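PDB 3VNX: ferritin from Ulva pertusa, which stores iron inside a hollow shell of 24 subunits and, as a ferroxidase, oxidises iron(II) on its way into the mineral core. Local coordinates for the interface of chains A and B and the interface of chains A and C. Coordinates in Å, arbitrary orientation; residue numbers count along the deposited sequence, not the author numbering. Chains: chain A/B/C, ferritin.

Contact 1: the interface of chains A and B. Residues chain A 52, 87, 91, 94, 106; chain B 55-56, 59-60, 83.
B:His59 reaches into chain A with both ring nitrogens engaged, and its imidazole, B:Tyr56 and A:Tyr52 hide the largest areas of this patch of the two-fold dimer interface of the ferritin shell. ND1 of B:His59 shares a 2.6 Å hydrogen bond with the phenol OH of A:Tyr52, which lies at the edge of the imidazole and in its plane. NE2 is hydrogen-bonded to ND1 of A:His91 at 3.0 Å, nearly straight at 164°, each ring meeting the other's nitrogen in its own plane. These two bonds fix the rotation of the B:His59 ring, while the methyl CE of A:Met94, carried round by a bend at chi3 (62°), lies over one face, displaced towards the rim, 3.7 Å from the ring centroid.

B:Tyr56 packs edge to face on A:Tyr52: the ring planes are perpendicular, and CE1 points at the centre of the A:Tyr52 face from 3.5 Å above it. A:Leu106, from a loop, lays CD1 over the rim of one B:Tyr56 face and sets CB and CD2 by the phenol end.

Beside this aromatic core the contact turns polar. A:Arg87, extended from CG to NE, donates from NH2 to OG of B:Ser83, which lies in the guanidinium plane. A water links the chains further: 2.7 Å separates its oxygen from each of A:Tyr52 OH, A:Arg87 NE and B:Ser55 OG.

Contact 2: the interface of chains A and C. Residues chain A 137, 141; chain C 9, 14.
Helix 123-151 of chain A meets the N-terminal segment of chain C, where the loop residue C:Phe9 leads into the short helix 11-14 that ends at C:Glu14. A:Leu137 and A:Lys141, one helical turn apart, both face C:Glu14, the residue with most surface hidden here.

The polar link is a salt bridge between the ammonium NZ of A:Lys141 and the carboxylate oxygen OE2 of C:Glu14, 3.4 Å apart; as a hydrogen bond it is weak. The second carboxylate oxygen, OE1, stands farther from NZ, at 4.1 Å, so the lysine approaches one oxygen rather than straddling both. The two side chains cross at about a right angle. A:Lys141 bends at chi2 (-60°) and then runs out nearly straight, carrying its ammonium away from the helix towards chain C. OE1 instead lies in the ring plane of C:Phe9, at the edge of the phenyl group within the same chain.

One helical turn back from A:Lys141 the contact is mainly van der Waals. A:Leu137 points CG broadly away from its backbone N (chi1 -151°) and brings the methyl CD1 to 4.1 Å from CB of C:Glu14 and to 3.9 Å from its backbone O. C:Phe9 is a looser neighbour, its CE2 4.5 Å from CE of A:Lys141.

By fastening the extension peptide of one subunit onto a helix of the next, the site probably contributes to the stability that this peptide gives the ferritin shell.

Contact 3: the interface of chains A and C. Residues chain A 139, 143, 170; chain C 34, 96, 100, 156.
A:Phe139 sets its outer rim against C:Val34 and C:Arg100, forming the tight part of this patch. The closest approach is from ring atom CD2 to the methyl CG1 of C:Val34, 3.4 Å. Farther along the ring, CZ lies 4.0 Å from the guanidinium carbon CZ of C:Arg100. The ring and guanidinium planes stand at 88°, with the phenyl edge directed at the guanidinium face, offset towards its rim.

That face is presented by a folded arginine, bent at chi2 (-68°) and chi3 (-58°). Its NH2 donates to the backbone O of C:Val34 at 3.1 Å, almost head-on to the carbonyl oxygen, and NH1 makes a weak bond to the phenol OH of C:Tyr96. Chain C thus holds the flat group steady for its neighbour. The chi2 bend also sets CD of C:Arg100 3.6 Å from CG1 of A:Val170.

The packing is looser around C:Ala156, whose CB is 4.0 Å from CG2 of A:Val170. On this side a water joins the chains, its oxygen 3.1 Å from NE2 of the A:Gln143 amide and 3.0 Å from the backbone N of C:Ala156.

The patch seats two helices of one subunit against loops and helix ends of another, and so probably supports closure of the 24-subunit shell.

Contact 1: the interface of chains A and B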
ATOM      1  N   TYR A  52     -43.704  19.000  20.561  1.00 42.83           N
ATOM      2  CA  TYR A  52     -44.359  17.746  20.210  1.00 43.13           C
ATOM      3  C   TYR A  52     -45.562  17.977  19.287  1.00 38.00           C
ATOM      4  O   TYR A  52     -45.738  17.234  18.325  1.00 43.64           O
ATOM      5  CB  TYR A  52     -44.739  16.933  21.450  1.00 42.50           C
ATOM      6  CG  TYR A  52     -44.194  15.515  21.437  1.00 44.31           C
ATOM      7  CD1 TYR A  52     -44.447  14.668  20.359  1.00 42.97           C
ATOM      8  CD2 TYR A  52     -43.431  15.021  22.501  1.00 40.96           C
ATOM      9  CE1 TYR A  52     -43.948  13.366  20.328  1.00 41.38           C
ATOM     10  CE2 TYR A  52     -42.933  13.711  22.491  1.00 37.12           C
ATOM     11  CZ  TYR A  52     -43.197  12.887  21.395  1.00 48.35           C
ATOM     12  OH  TYR A  52     -42.720  11.584  21.353  1.00 45.24           O
ATOM     13  N   ARG A  87     -39.547  16.819  17.074  1.00 38.75           N
ATOM     14  CA  ARG A  87     -39.737  15.772  18.076  1.00 42.04           C
ATOM     15  C   ARG A  87     -38.476  15.624  18.908  1.00 44.21           C
ATOM     16  O   ARG A  87     -38.542  15.397  20.115  1.00 43.75           O
ATOM     17  CB  ARG A  87     -40.094  14.440  17.413  1.00 37.06           C
ATOM     18  CG  ARG A  87     -40.147  13.271  18.367  1.00 39.27           C
ATOM     19  CD  ARG A  87     -40.844  12.075  17.727  1.00 44.48           C
ATOM     20  NE  ARG A  87     -40.750  10.855  18.534  1.00 36.78           N
ATOM     21  CZ  ARG A  87     -39.704  10.031  18.541  1.00 45.78           C
ATOM     22  NH1 ARG A  87     -38.630  10.299  17.789  1.00 39.19           N
ATOM     23  NH2 ARG A  87     -39.726   8.934  19.301  1.00 44.87           N
ATOM     24  N   HIS A  91     -37.669  16.008  22.855  1.00 38.45           N
ATOM     25  CA  HIS A  91     -36.789  15.081  23.573  1.00 43.44           C
ATOM     26  C   HIS A  91     -35.662  15.754  24.383  1.00 45.38           C
ATOM     27  O   HIS A  91     -35.330  15.307  25.494  1.00 39.30           O
ATOM     28  CB  HIS A  91     -36.190  14.059  22.602  1.00 46.66           C
ATOM     29  CG  HIS A  91     -35.417  12.970  23.279  1.00 55.13           C
ATOM     30  ND1 HIS A  91     -36.025  11.949  23.978  1.00 50.10           N
ATOM     31  CD2 HIS A  91     -34.080  12.747  23.372  1.00 45.34           C
ATOM     32  CE1 HIS A  91     -35.099  11.141  24.469  1.00 47.60           C
ATOM     33  NE2 HIS A  91     -33.914  11.602  24.113  1.00 46.46           N
ATOM     34  N   MET A  94     -37.188  17.280  27.428  1.00 38.84           N
ATOM     35  CA  MET A  94     -37.469  16.226  28.396  1.00 44.95           C
ATOM     36  C   MET A  94     -36.188  15.823  29.100  1.00 40.10           C
ATOM     37  O   MET A  94     -36.154  15.639  30.325  1.00 39.03           O
ATOM     38  CB  MET A  94     -38.124  15.031  27.699  1.00 39.36           C
ATOM     39  CG  MET A  94     -39.414  15.420  26.975  1.00 41.39           C
ATOM     40  SD  MET A  94     -40.028  14.214  25.791  1.00 43.89           S
ATOM     41  CE  MET A  94     -40.341  12.808  26.878  1.00 43.18           C
ATOM     42  N   LEU A 106     -46.350  14.551  29.795  1.00 41.65           N
ATOM     43  CA  LEU A 106     -46.727  14.591  28.392  1.00 48.01           C
ATOM     44  C   LEU A 106     -48.218  14.843  28.294  1.00 50.71           C
ATOM     45  O   LEU A 106     -49.022  14.197  28.971  1.00 47.59           O
ATOM     46  CB  LEU A 106     -46.354  13.283  27.679  1.00 50.36           C
ATOM     47  CG  LEU A 106     -44.885  13.123  27.283  1.00 50.29           C
ATOM     48  CD1 LEU A 106     -44.660  11.814  26.543  1.00 43.30           C
ATOM     49  CD2 LEU A 106     -44.436  14.314  26.439  1.00 45.38           C
TER
ATOM     50  N   SER B  55     -46.097   4.783  20.540  1.00 42.86           N
ATOM     51  CA  SER B  55     -44.839   5.501  20.498  1.00 47.59           C
ATOM     52  C   SER B  55     -44.782   6.532  21.629  1.00 47.53           C
ATOM     53  O   SER B  55     -43.754   6.681  22.294  1.00 38.59           O
ATOM     54  CB  SER B  55     -44.673   6.183  19.143  1.00 39.02           C
ATOM     55  OG  SER B  55     -43.578   7.063  19.173  1.00 41.96           O
ATOM     56  N   TYR B  56     -45.896   7.231  21.848  1.00 45.46           N
ATOM     57  CA  TYR B  56     -45.954   8.313  22.833  1.00 45.46           C
ATOM     58  C   TYR B  56     -45.857   7.727  24.246  1.00 43.76           C
ATOM     59  O   TYR B  56     -45.148   8.247  25.118  1.00 41.53           O
ATOM     60  CB  TYR B  56     -47.265   9.070  22.649  1.00 43.34           C
ATOM     61  CG  TYR B  56     -47.307  10.530  23.089  1.00 43.30           C
ATOM     62  CD1 TYR B  56     -46.331  11.433  22.693  1.00 40.28           C
ATOM     63  CD2 TYR B  56     -48.372  11.007  23.852  1.00 43.97           C
ATOM     64  CE1 TYR B  56     -46.404  12.777  23.073  1.00 52.24           C
ATOM     65  CE2 TYR B  56     -48.454  12.337  24.242  1.00 46.30           C
ATOM     66  CZ  TYR B  56     -47.475  13.221  23.848  1.00 52.38           C
ATOM     67  OH  TYR B  56     -47.562  14.544  24.238  1.00 45.69           O
ATOM     68  N   HIS B  59     -42.438   6.766  24.949  1.00 39.63           N
ATOM     69  CA  HIS B  59     -41.641   7.941  25.245  1.00 41.61           C
ATOM     70  C   HIS B  59     -41.829   8.346  26.712  1.00 46.49           C
ATOM     71  O   HIS B  59     -40.880   8.781  27.375  1.00 39.40           O
ATOM     72  CB  HIS B  59     -41.989   9.096  24.310  1.00 41.86           C
ATOM     73  CG  HIS B  59     -40.845  10.025  24.071  1.00 43.76           C
ATOM     74  ND1 HIS B  59     -40.885  11.032  23.126  1.00 46.33           N
ATOM     75  CD2 HIS B  59     -39.617  10.092  24.636  1.00 37.25           C
ATOM     76  CE1 HIS B  59     -39.735  11.682  23.132  1.00 41.42           C
ATOM     77  NE2 HIS B  59     -38.948  11.134  24.045  1.00 42.10           N
ATOM     78  N   ALA B  60     -43.047   8.186  27.224  1.00 40.01           N
ATOM     79  CA  ALA B  60     -43.296   8.486  28.636  1.00 49.01           C
ATOM     80  C   ALA B  60     -42.510   7.520  29.545  1.00 50.79           C
ATOM     81  O   ALA B  60     -41.918   7.931  30.559  1.00 43.26           O
ATOM     82  CB  ALA B  60     -44.795   8.459  28.945  1.00 36.76           C
ATOM     83  N   SER B  83     -39.811   3.846  21.261  1.00 35.26           N
ATOM     84  CA  SER B  83     -40.636   4.978  20.842  1.00 44.91           C
ATOM     85  C   SER B  83     -40.340   5.424  19.401  1.00 46.44           C
ATOM     86  O   SER B  83     -41.260   5.592  18.591  1.00 41.29           O
ATOM     87  CB  SER B  83     -40.528   6.155  21.810  1.00 38.72           C
ATOM     88  OG  SER B  83     -41.262   7.256  21.296  1.00 40.64           O
TER
HETATM   89  O   HOH W   1     -42.995   9.721  19.482  1.00 38.97           O

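Contact 2: the interface of chains A and C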
ATOM      1  N   LEU A 137     -44.196  31.916  15.706  1.00 45.39           N
ATOM      2  CA  LEU A 137     -44.950  31.630  16.914  1.00 48.38           C
ATOM      3  C   LEU A 137     -44.041  30.933  17.926  1.00 51.17           C
ATOM      4  O   LEU A 137     -43.960  31.349  19.091  1.00 45.25           O
ATOM      5  CB  LEU A 137     -46.154  30.738  16.599  1.00 48.22           C
ATOM      6  CG  LEU A 137     -47.375  30.883  17.515  0.92 54.85           C
ATOM      7  CD1 LEU A 137     -48.266  29.649  17.449  0.87 51.42           C
ATOM      8  CD2 LEU A 137     -46.987  31.194  18.951  0.84 50.70           C
ATOM      9  N   LYS A 141     -42.909  31.648  21.784  1.00 43.26           N
ATOM     10  CA  LYS A 141     -43.059  30.666  22.859  1.00 45.28           C
ATOM     11  C   LYS A 141     -41.708  30.471  23.547  1.00 48.12           C
ATOM     12  O   LYS A 141     -41.616  30.499  24.777  1.00 45.41           O
ATOM     13  CB  LYS A 141     -43.589  29.329  22.339  1.00 39.88           C
ATOM     14  CG  LYS A 141     -45.031  29.362  21.876  1.00 46.10           C
ATOM     15  CD  LYS A 141     -45.976  29.780  23.009  1.00 41.20           C
ATOM     16  CE  LYS A 141     -47.449  29.774  22.564  1.00 56.42           C
ATOM     17  NZ  LYS A 141     -48.397  29.672  23.726  1.00 47.70           N
TER
ATOM     18  N   PHE C   9     -53.454  23.117  23.701  1.00 92.05           N
ATOM     19  CA  PHE C   9     -52.686  23.799  22.660  1.00 72.49           C
ATOM     20  C   PHE C   9     -53.287  23.518  21.286  1.00 76.78           C
ATOM     21  O   PHE C   9     -53.221  22.395  20.766  1.00 72.71           O
ATOM     22  CB  PHE C   9     -51.195  23.460  22.706  1.00 68.63           C
ATOM     23  CG  PHE C   9     -50.368  24.240  21.711  1.00 65.20           C
ATOM     24  CD1 PHE C   9     -49.559  23.581  20.781  1.00 61.43           C
ATOM     25  CD2 PHE C   9     -50.426  25.628  21.680  1.00 60.66           C
ATOM     26  CE1 PHE C   9     -48.796  24.299  19.848  1.00 57.16           C
ATOM     27  CE2 PHE C   9     -49.675  26.355  20.761  1.00 59.31           C
ATOM     28  CZ  PHE C   9     -48.855  25.686  19.838  1.00 60.92           C
ATOM     29  N   GLU C  14     -54.020  29.359  17.492  1.00 57.93           N
ATOM     30  CA  GLU C  14     -52.953  30.229  18.001  1.00 58.78           C
ATOM     31  C   GLU C  14     -52.081  30.903  16.930  1.00 54.84           C
ATOM     32  O   GLU C  14     -51.430  31.914  17.197  1.00 51.55           O
ATOM     33  CB  GLU C  14     -52.039  29.456  18.959  1.00 55.69           C
ATOM     34  CG  GLU C  14     -52.711  28.922  20.214  1.00 61.98           C
ATOM     35  CD  GLU C  14     -51.796  28.994  21.435  1.00 67.17           C
ATOM     36  OE1 GLU C  14     -51.928  28.141  22.342  1.00 66.66           O
ATOM     37  OE2 GLU C  14     -50.937  29.905  21.486  1.00 57.18           O
TER

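Contact 3: the interface of chains A and C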
ATOM      1  N   PHE A 139     -40.871  30.886  18.168  1.00 43.25           N
ATOM      2  CA  PHE A 139     -39.823  31.789  18.609  1.00 44.04           C
ATOM      3  C   PHE A 139     -40.329  32.569  19.826  1.00 49.90           C
ATOM      4  O   PHE A 139     -39.633  32.703  20.849  1.00 45.80           O
ATOM      5  CB  PHE A 139     -39.450  32.732  17.471  1.00 43.08           C
ATOM      6  CG  PHE A 139     -38.331  33.677  17.795  1.00 47.49           C
ATOM      7  CD1 PHE A 139     -37.426  33.393  18.804  1.00 48.85           C
ATOM      8  CD2 PHE A 139     -38.176  34.851  17.069  1.00 43.61           C
ATOM      9  CE1 PHE A 139     -36.389  34.274  19.097  1.00 46.53           C
ATOM     10  CE2 PHE A 139     -37.152  35.726  17.337  1.00 47.25           C
ATOM     11  CZ  PHE A 139     -36.249  35.440  18.366  1.00 54.98           C
ATOM     12  N   GLN A 143     -39.211  32.513  23.639  1.00 41.26           N
ATOM     13  CA  GLN A 143     -38.938  33.743  24.377  1.00 43.54           C
ATOM     14  C   GLN A 143     -39.649  33.768  25.744  1.00 50.11           C
ATOM     15  O   GLN A 143     -39.042  34.064  26.782  1.00 47.01           O
ATOM     16  CB  GLN A 143     -39.324  34.961  23.538  1.00 47.44           C
ATOM     17  CG  GLN A 143     -38.227  35.420  22.574  1.00 44.67           C
ATOM     18  CD  GLN A 143     -38.743  36.387  21.531  1.00 48.11           C
ATOM     19  OE1 GLN A 143     -39.953  36.527  21.348  1.00 52.41           O
ATOM     20  NE2 GLN A 143     -37.832  37.057  20.839  1.00 50.59           N
ATOM     21  N   VAL A 170     -33.936  31.192  15.915  1.00 35.90           N
ATOM     22  CA  VAL A 170     -33.576  32.346  15.097  1.00 44.59           C
ATOM     23  C   VAL A 170     -33.176  31.913  13.680  1.00 46.85           C
ATOM     24  O   VAL A 170     -33.737  32.387  12.692  1.00 44.98           O
ATOM     25  CB  VAL A 170     -32.438  33.161  15.751  1.00 48.73           C
ATOM     26  CG1 VAL A 170     -31.967  34.285  14.823  1.00 44.11           C
ATOM     27  CG2 VAL A 170     -32.901  33.721  17.098  1.00 49.34           C
TER
ATOM     28  N   VAL C  34     -39.102  39.382  14.439  1.00 38.69           N
ATOM     29  CA  VAL C  34     -39.959  39.076  15.573  1.00 44.87           C
ATOM     30  C   VAL C  34     -39.372  39.668  16.846  1.00 50.73           C
ATOM     31  O   VAL C  34     -38.269  39.288  17.263  1.00 47.07           O
ATOM     32  CB  VAL C  34     -40.095  37.557  15.798  1.00 48.00           C
ATOM     33  CG1 VAL C  34     -40.556  37.276  17.236  1.00 45.54           C
ATOM     34  CG2 VAL C  34     -41.027  36.936  14.792  1.00 36.58           C
ATOM     35  N   TYR C  96     -26.087  38.736  11.538  1.00 38.22           N
ATOM     36  CA  TYR C  96     -27.126  38.641  12.553  1.00 46.28           C
ATOM     37  C   TYR C  96     -28.256  39.623  12.260  1.00 44.47           C
ATOM     38  O   TYR C  96     -29.433  39.289  12.440  1.00 42.79           O
ATOM     39  CB  TYR C  96     -26.579  38.855  13.975  1.00 41.38           C
ATOM     40  CG  TYR C  96     -27.542  38.356  15.031  1.00 46.10           C
ATOM     41  CD1 TYR C  96     -27.662  36.987  15.285  1.00 42.36           C
ATOM     42  CD2 TYR C  96     -28.364  39.246  15.756  1.00 39.07           C
ATOM     43  CE1 TYR C  96     -28.565  36.496  16.236  1.00 45.38           C
ATOM     44  CE2 TYR C  96     -29.274  38.764  16.717  1.00 42.11           C
ATOM     45  CZ  TYR C  96     -29.365  37.386  16.951  1.00 42.68           C
ATOM     46  OH  TYR C  96     -30.237  36.880  17.886  1.00 47.98           O
ATOM     47  N   ARG C 100     -32.152  38.491  11.851  1.00 46.31           N
ATOM     48  CA  ARG C 100     -33.279  38.805  12.737  1.00 47.21           C
ATOM     49  C   ARG C 100     -34.358  39.664  12.082  1.00 51.05           C
ATOM     50  O   ARG C 100     -35.337  40.029  12.734  1.00 50.25           O
ATOM     51  CB  ARG C 100     -32.801  39.503  14.020  1.00 46.85           C
ATOM     52  CG  ARG C 100     -32.105  38.599  15.045  1.00 39.29           C
ATOM     53  CD  ARG C 100     -33.054  37.582  15.692  1.00 44.45           C
ATOM     54  NE  ARG C 100     -34.197  38.216  16.360  1.00 54.33           N
ATOM     55  CZ  ARG C 100     -34.179  38.720  17.596  1.00 49.57           C
ATOM     56  NH1 ARG C 100     -33.067  38.670  18.322  1.00 41.98           N
ATOM     57  NH2 ARG C 100     -35.279  39.269  18.109  1.00 44.58           N
ATOM     58  N   ALA C 156     -32.237  36.387  22.897  1.00 43.78           N
ATOM     59  CA  ALA C 156     -31.556  35.823  21.733  1.00 40.30           C
ATOM     60  C   ALA C 156     -30.373  36.683  21.324  1.00 48.86           C
ATOM     61  O   ALA C 156     -29.276  36.166  21.093  1.00 47.78           O
ATOM     62  CB  ALA C 156     -32.519  35.647  20.555  1.00 33.26           C
TER
HETATM   63  O   HOH W   2     -35.003  36.981  22.028  1.00 41.36           O

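Chain A uses different surfaces for its two neighbours. Contact 1 draws on helices 38-66 and 73-99 and the loop residue A:Leu106, whereas contacts 2 and 3 share helix 123-151, contact 3 also taking in A:Val170 of helix 155-201. The C-alpha centres of contacts 2 and 3 are about 15 Å apart; contact 1 lies about 19 Å from contact 2 and 26 Å from contact 3. Chain C thus touches helix 123-151 at two places, with its N-terminal extension and its main body. Repeated in every subunit, contact 1 builds the dimers, and contacts such as 2 and 3 probably join them into the closed 24-mer.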